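Local structure of KLLA0C04147p (5H2D) at residues A[20-25]-A[132-137]; A[25-30]-A[341-346]. The protein binds ergosterol in the pocket of its oxysterol-binding domain, which this chain represents, and probably transfers sterols between membranes. All blocks are in the same frame, centred on the assembly; numbering follows the deposited sequence.

Overall arrangement
Interactions 1 and 2 fasten one N-terminal loop, which follows helix 7-18, to two different parts of the oxysterol-binding domain, and their centres lie about 10 Å apart. Interaction 1 sets residues 20-25 against the turn of the hairpin formed by strands 128-133 and 138-146; it is partly buried and mostly apolar and aromatic, with a single hydrogen bond across it. Interaction 2 carries the loop on to residues 341-346, which follow helix 332-337. It is a surface contact and accordingly more polar, built on an aspartate, a histidine, a glutamine and a bridging water. Y25 belongs to both, its ring lying between S132 of interaction 1 and L344 of interaction 2.

Interaction 1 of 2, residues A[20-25]-A[132-137]; sequences GSFLGY and SRPDKS
S132 OG donates to the carbonyl O of S21 at 2.9 Å, with the hydroxyl 26° from the carbonyl plane. This is the one hydrogen bond between residues 20-25 and 132-137, and serine suits the place because its short arm ends at the loop backbone. S21 OG bonds L16 O and R139 NH1. S132 CB also lies over a face of the Y25 ring, 3.9 Å from its centroid, a CH-pi contact, with S132 O above that face toward the rim. CG of Y25, anti to the carbonyl carbon (chi1 -77°), starts the ring on its way there. Residues 134-137 form the turn of a beta-hairpin between strands 128-133 and 138-146; the overlapping beta turns G20 to L23 (type I) and F22 to Y25 (type II) pack against its end. The rigid, apolar ring of P134 packs its CG against Y25 CB at 3.7 Å and F22 CB at 3.9 Å, and F22 CD1 rests 3.6 Å from P134 CA; S137 C approaches the F22 ring at its edge. An alanine in place of Y25 would probably leave S132 CB and O without the ring that lies over them, and E130 OE1 without its phenol hydroxyl.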
loop_
_atom_site.group_PDB
_atom_site.type_symbol
_atom_site.label_atom_id
_atom_site.label_comp_id
_atom_site.label_asym_id
_atom_site.label_seq_id
_atom_site.Cartn_x
_atom_site.Cartn_y
_atom_site.Cartn_z
ATOM N N GLY A 20 3.777 19.571 -12.281
ATOM C CA GLY A 20 4.682 18.712 -13.024
ATOM C C GLY A 20 4.695 17.288 -12.516
ATOM O O GLY A 20 5.742 16.635 -12.546
ATOM N N SER A 21 3.540 16.786 -12.081
ATOM C CA SER A 21 3.484 15.492 -11.402
ATOM C C SER A 21 3.884 14.330 -12.296
ATOM O O SER A 21 4.266 13.269 -11.789
ATOM C CB SER A 21 2.068 15.273 -10.875
ATOM O OG SER A 21 1.662 16.384 -10.106
ATOM N N PHE A 22 3.788 14.480 -13.610
ATOM C CA PHE A 22 4.059 13.378 -14.515
ATOM C C PHE A 22 5.351 13.565 -15.287
ATOM O O PHE A 22 5.733 12.679 -16.059
ATOM C CB PHE A 22 2.860 13.197 -15.448
ATOM C CG PHE A 22 1.567 13.113 -14.698
ATOM C CD1 PHE A 22 1.276 11.990 -13.937
ATOM C CD2 PHE A 22 0.681 14.177 -14.681
ATOM C CE1 PHE A 22 0.107 11.915 -13.214
ATOM C CE2 PHE A 22 -0.491 14.111 -13.947
ATOM C CZ PHE A 22 -0.782 12.972 -13.213
ATOM N N LEU A 23 6.053 14.673 -15.064
ATOM C CA LEU A 23 7.358 14.859 -15.679
ATOM C C LEU A 23 8.305 13.748 -15.252
ATOM O O LEU A 23 8.385 13.407 -14.065
ATOM C CB LEU A 23 7.937 16.214 -15.290
ATOM C CG LEU A 23 7.093 17.409 -15.708
ATOM C CD1 LEU A 23 7.631 18.665 -15.062
ATOM C CD2 LEU A 23 7.070 17.533 -17.234
ATOM N N GLY A 24 9.020 13.192 -16.225
ATOM C CA GLY A 24 9.978 12.132 -15.983
ATOM C C GLY A 24 9.407 10.735 -16.095
ATOM O O GLY A 24 10.161 9.760 -15.981
ATOM N N TYR A 25 8.098 10.606 -16.309
ATOM C CA TYR A 25 7.445 9.308 -16.397
ATOM C C TYR A 25 7.128 8.929 -17.839
ATOM O O TYR A 25 6.195 8.159 -18.101
ATOM C CB TYR A 25 6.203 9.296 -15.500
ATOM C CG TYR A 25 6.592 9.139 -14.037
ATOM C CD1 TYR A 25 6.864 7.886 -13.514
ATOM C CD2 TYR A 25 6.726 10.243 -13.203
ATOM C CE1 TYR A 25 7.245 7.729 -12.189
ATOM C CE2 TYR A 25 7.114 10.101 -11.870
ATOM C CZ TYR A 25 7.366 8.834 -11.383
ATOM O OH TYR A 25 7.756 8.678 -10.078
ATOM N N SER A 132 4.323 8.089 -10.145
ATOM C CA SER A 132 3.197 8.700 -10.832
ATOM C C SER A 132 2.823 7.858 -12.037
ATOM O O SER A 132 3.668 7.186 -12.639
ATOM C CB SER A 132 3.525 10.129 -11.267
ATOM O OG SER A 132 3.790 10.946 -10.141
ATOM N N ARG A 133 1.534 7.885 -12.382
ATOM C CA ARG A 133 1.024 7.119 -13.514
ATOM C C ARG A 133 0.294 8.089 -14.430
ATOM O O ARG A 133 -0.889 8.388 -14.221
ATOM C CB ARG A 133 0.125 5.980 -13.045
ATOM C CG ARG A 133 0.902 4.801 -12.440
ATOM C CD ARG A 133 1.686 4.022 -13.478
ATOM N NE ARG A 133 0.777 3.345 -14.398
ATOM C CZ ARG A 133 0.394 2.080 -14.294
ATOM N NH1 ARG A 133 0.856 1.309 -13.314
ATOM N NH2 ARG A 133 -0.458 1.575 -15.178
ATOM N N PRO A 134 0.982 8.617 -15.450
ATOM C CA PRO A 134 0.309 9.532 -16.384
ATOM C C PRO A 134 -0.942 8.925 -16.992
ATOM O O PRO A 134 -1.937 9.632 -17.199
ATOM C CB PRO A 134 1.386 9.793 -17.448
ATOM C CG PRO A 134 2.696 9.498 -16.765
ATOM C CD PRO A 134 2.401 8.402 -15.783
ATOM N N ASP A 135 -0.914 7.619 -17.270
ATOM C CA ASP A 135 -2.042 6.931 -17.887
ATOM C C ASP A 135 -3.245 6.821 -16.960
ATOM O O ASP A 135 -4.360 6.580 -17.440
ATOM C CB ASP A 135 -1.618 5.533 -18.362
ATOM C CG ASP A 135 -1.037 4.668 -17.245
ATOM O OD1 ASP A 135 -0.263 5.191 -16.415
ATOM O OD2 ASP A 135 -1.345 3.458 -17.216
ATOM N N LYS A 136 -3.046 6.982 -15.652
ATOM C CA LYS A 136 -4.109 6.917 -14.661
ATOM C C LYS A 136 -4.349 8.252 -13.967
ATOM O O LYS A 136 -5.266 8.355 -13.149
ATOM C CB LYS A 136 -3.777 5.850 -13.604
ATOM C CG LYS A 136 -3.470 4.478 -14.169
ATOM C CD LYS A 136 -4.644 3.946 -14.986
ATOM C CE LYS A 136 -4.394 2.535 -15.465
ATOM N NZ LYS A 136 -4.551 1.544 -14.375
ATOM N N SER A 137 -3.530 9.258 -14.251
ATOM C CA SER A 137 -3.653 10.597 -13.679
ATOM C C SER A 137 -3.504 10.620 -12.158
ATOM O O SER A 137 -4.119 11.454 -11.487
ATOM C CB SER A 137 -4.970 11.252 -14.095
ATOM O OG SER A 137 -4.976 11.493 -15.496
#

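Interaction 2 of 2, residues A[25-30]-A[341-346]; sequences YEDKLR and QPHLLP
L344 lays its CD1 over a face of the Y25 ring, 3.6 Å from CZ, on the side opposite S132. Its chi1 of 178° sends CG anti to the backbone N, from where chi2 (61°) sets this methyl group in place. E26 adds a light contact, OE2 to H343 CB, while its OE1 turns back to G24 N. D27 OD1 accepts H343 ND1 at 2.6 Å in a nearly straight bond (170°) that lies in the imidazole plane, and OD2 takes the backbone N of H343 at 2.9 Å through its syn lone pair. A carboxylate suits the place, because its two oxygens can take the two donors separately. The peptide gripped here is a turn just before a 3-10 segment at 345-346, in which Q341 O accepts both L344 N and L345 N, and the N-terminal loop is thereby tied to the chain beyond helix 332-337. Next comes K28, whose carbonyl O receives Q341 NE2 at 2.8 Å from above the carbonyl plane. The same amide nitrogen donates to a water that in turn donates to D27 O. The R30 guanidinium reaches E363 and V335 O.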
loop_
_atom_site.group_PDB
_atom_site.type_symbol
_atom_site.label_atom_id
_atom_site.label_comp_id
_atom_site.label_asym_id
_atom_site.label_seq_id
_atom_site.Cartn_x
_atom_site.Cartn_y
_atom_site.Cartn_z
ATOM N N TYR A 25 8.098 10.606 -16.309
ATOM C CA TYR A 25 7.445 9.308 -16.397
ATOM C C TYR A 25 7.128 8.929 -17.839
ATOM O O TYR A 25 6.195 8.159 -18.101
ATOM C CB TYR A 25 6.203 9.296 -15.500
ATOM C CG TYR A 25 6.592 9.139 -14.037
ATOM C CD1 TYR A 25 6.864 7.886 -13.514
ATOM C CD2 TYR A 25 6.726 10.243 -13.203
ATOM C CE1 TYR A 25 7.245 7.729 -12.189
ATOM C CE2 TYR A 25 7.114 10.101 -11.870
ATOM C CZ TYR A 25 7.366 8.834 -11.383
ATOM O OH TYR A 25 7.756 8.678 -10.078
ATOM N N GLU A 26 7.941 9.430 -18.781
ATOM C CA GLU A 26 7.703 9.183 -20.199
ATOM C C GLU A 26 8.031 7.753 -20.607
ATOM O O GLU A 26 7.461 7.252 -21.585
ATOM C CB GLU A 26 8.515 10.168 -21.044
ATOM C CG GLU A 26 8.122 11.628 -20.848
ATOM C CD GLU A 26 8.735 12.262 -19.603
ATOM O OE1 GLU A 26 8.258 13.345 -19.178
ATOM O OE2 GLU A 26 9.700 11.689 -19.059
ATOM N N ASP A 27 8.935 7.081 -19.896
ATOM C CA ASP A 27 9.328 5.731 -20.282
ATOM C C ASP A 27 8.184 4.745 -20.078
ATOM O O ASP A 27 7.383 4.858 -19.142
ATOM C CB ASP A 27 10.543 5.260 -19.479
ATOM C CG ASP A 27 11.730 6.168 -19.639
ATOM O OD1 ASP A 27 12.154 6.408 -20.792
ATOM O OD2 ASP A 27 12.233 6.664 -18.615
ATOM N N LYS A 28 8.127 3.758 -20.964
ATOM C CA LYS A 28 7.191 2.656 -20.803
ATOM C C LYS A 28 7.472 1.912 -19.497
ATOM O O LYS A 28 8.629 1.724 -19.109
ATOM C CB LYS A 28 7.316 1.728 -22.013
ATOM C CG LYS A 28 6.684 0.361 -21.914
ATOM C CD LYS A 28 6.892 -0.369 -23.239
ATOM C CE LYS A 28 7.199 -1.840 -23.047
ATOM N NZ LYS A 28 5.964 -2.647 -22.883
ATOM N N LEU A 29 6.403 1.510 -18.810
ATOM C CA LEU A 29 6.549 0.791 -17.546
ATOM C C LEU A 29 7.503 -0.387 -17.692
ATOM O O LEU A 29 7.472 -1.120 -18.684
ATOM C CB LEU A 29 5.188 0.285 -17.066
ATOM C CG LEU A 29 4.145 1.339 -16.712
ATOM C CD1 LEU A 29 2.821 0.689 -16.385
ATOM C CD2 LEU A 29 4.627 2.177 -15.536
ATOM N N ARG A 30 8.338 -0.601 -16.676
ATOM C CA ARG A 30 9.215 -1.759 -16.687
ATOM C C ARG A 30 8.412 -3.059 -16.683
ATOM O O ARG A 30 7.483 -3.238 -15.882
ATOM C CB ARG A 30 10.158 -1.721 -15.479
ATOM C CG ARG A 30 11.122 -2.903 -15.440
ATOM C CD ARG A 30 12.249 -2.661 -14.464
ATOM N NE ARG A 30 11.817 -2.799 -13.069
ATOM C CZ ARG A 30 12.675 -2.890 -12.064
ATOM N NH1 ARG A 30 13.986 -2.859 -12.314
ATOM N NH2 ARG A 30 12.230 -3.036 -10.815
ATOM N N GLN A 341 14.049 4.112 -14.182
ATOM C CA GLN A 341 13.672 4.525 -15.532
ATOM C C GLN A 341 14.579 5.655 -16.014
ATOM O O GLN A 341 14.753 6.653 -15.301
ATOM C CB GLN A 341 12.205 4.967 -15.556
ATOM C CG GLN A 341 11.201 3.882 -15.136
ATOM C CD GLN A 341 11.006 2.784 -16.176
ATOM O OE1 GLN A 341 11.852 1.913 -16.349
ATOM N NE2 GLN A 341 9.861 2.814 -16.855
ATOM N N PRO A 342 15.141 5.550 -17.222
ATOM C CA PRO A 342 16.176 6.513 -17.650
ATOM C C PRO A 342 15.737 7.970 -17.614
ATOM O O PRO A 342 16.521 8.828 -17.193
ATOM C CB PRO A 342 16.492 6.069 -19.090
ATOM C CG PRO A 342 16.004 4.669 -19.206
ATOM C CD PRO A 342 14.910 4.465 -18.189
ATOM N N HIS A 343 14.523 8.285 -18.078
ATOM C CA HIS A 343 14.041 9.662 -18.055
ATOM C C HIS A 343 13.576 10.109 -16.681
ATOM O O HIS A 343 13.393 11.311 -16.471
ATOM C CB HIS A 343 12.900 9.854 -19.059
ATOM C CG HIS A 343 13.347 9.810 -20.485
ATOM N ND1 HIS A 343 13.214 8.687 -21.272
ATOM C CD2 HIS A 343 13.946 10.745 -21.260
ATOM C CE1 HIS A 343 13.700 8.934 -22.475
ATOM N NE2 HIS A 343 14.151 10.177 -22.493
ATOM N N LEU A 344 13.386 9.175 -15.746
ATOM C CA LEU A 344 12.952 9.522 -14.401
ATOM C C LEU A 344 14.116 9.912 -13.498
ATOM O O LEU A 344 14.001 10.865 -12.716
ATOM C CB LEU A 344 12.187 8.337 -13.797
ATOM C CG LEU A 344 11.704 8.553 -12.369
ATOM C CD1 LEU A 344 10.744 9.716 -12.296
ATOM C CD2 LEU A 344 11.044 7.287 -11.853
ATOM N N LEU A 345 15.241 9.203 -13.605
ATOM C CA LEU A 345 16.343 9.397 -12.666
ATOM C C LEU A 345 16.750 10.857 -12.465
ATOM O O LEU A 345 16.989 11.240 -11.307
ATOM C CB LEU A 345 17.557 8.561 -13.104
ATOM C CG LEU A 345 17.362 7.044 -13.084
ATOM C CD1 LEU A 345 18.605 6.325 -13.602
ATOM C CD2 LEU A 345 17.036 6.583 -11.672
ATOM N N PRO A 346 16.855 11.704 -13.496
ATOM C CA PRO A 346 17.316 13.084 -13.250
ATOM C C PRO A 346 16.377 13.901 -12.376
ATOM O O PRO A 346 16.825 14.890 -11.778
ATOM C CB PRO A 346 17.425 13.679 -14.662
ATOM C CG PRO A 346 17.547 12.488 -15.576
ATOM C CD PRO A 346 16.651 11.443 -14.931
HETATM O O HOH W 1 8.329 5.311 -16.402
#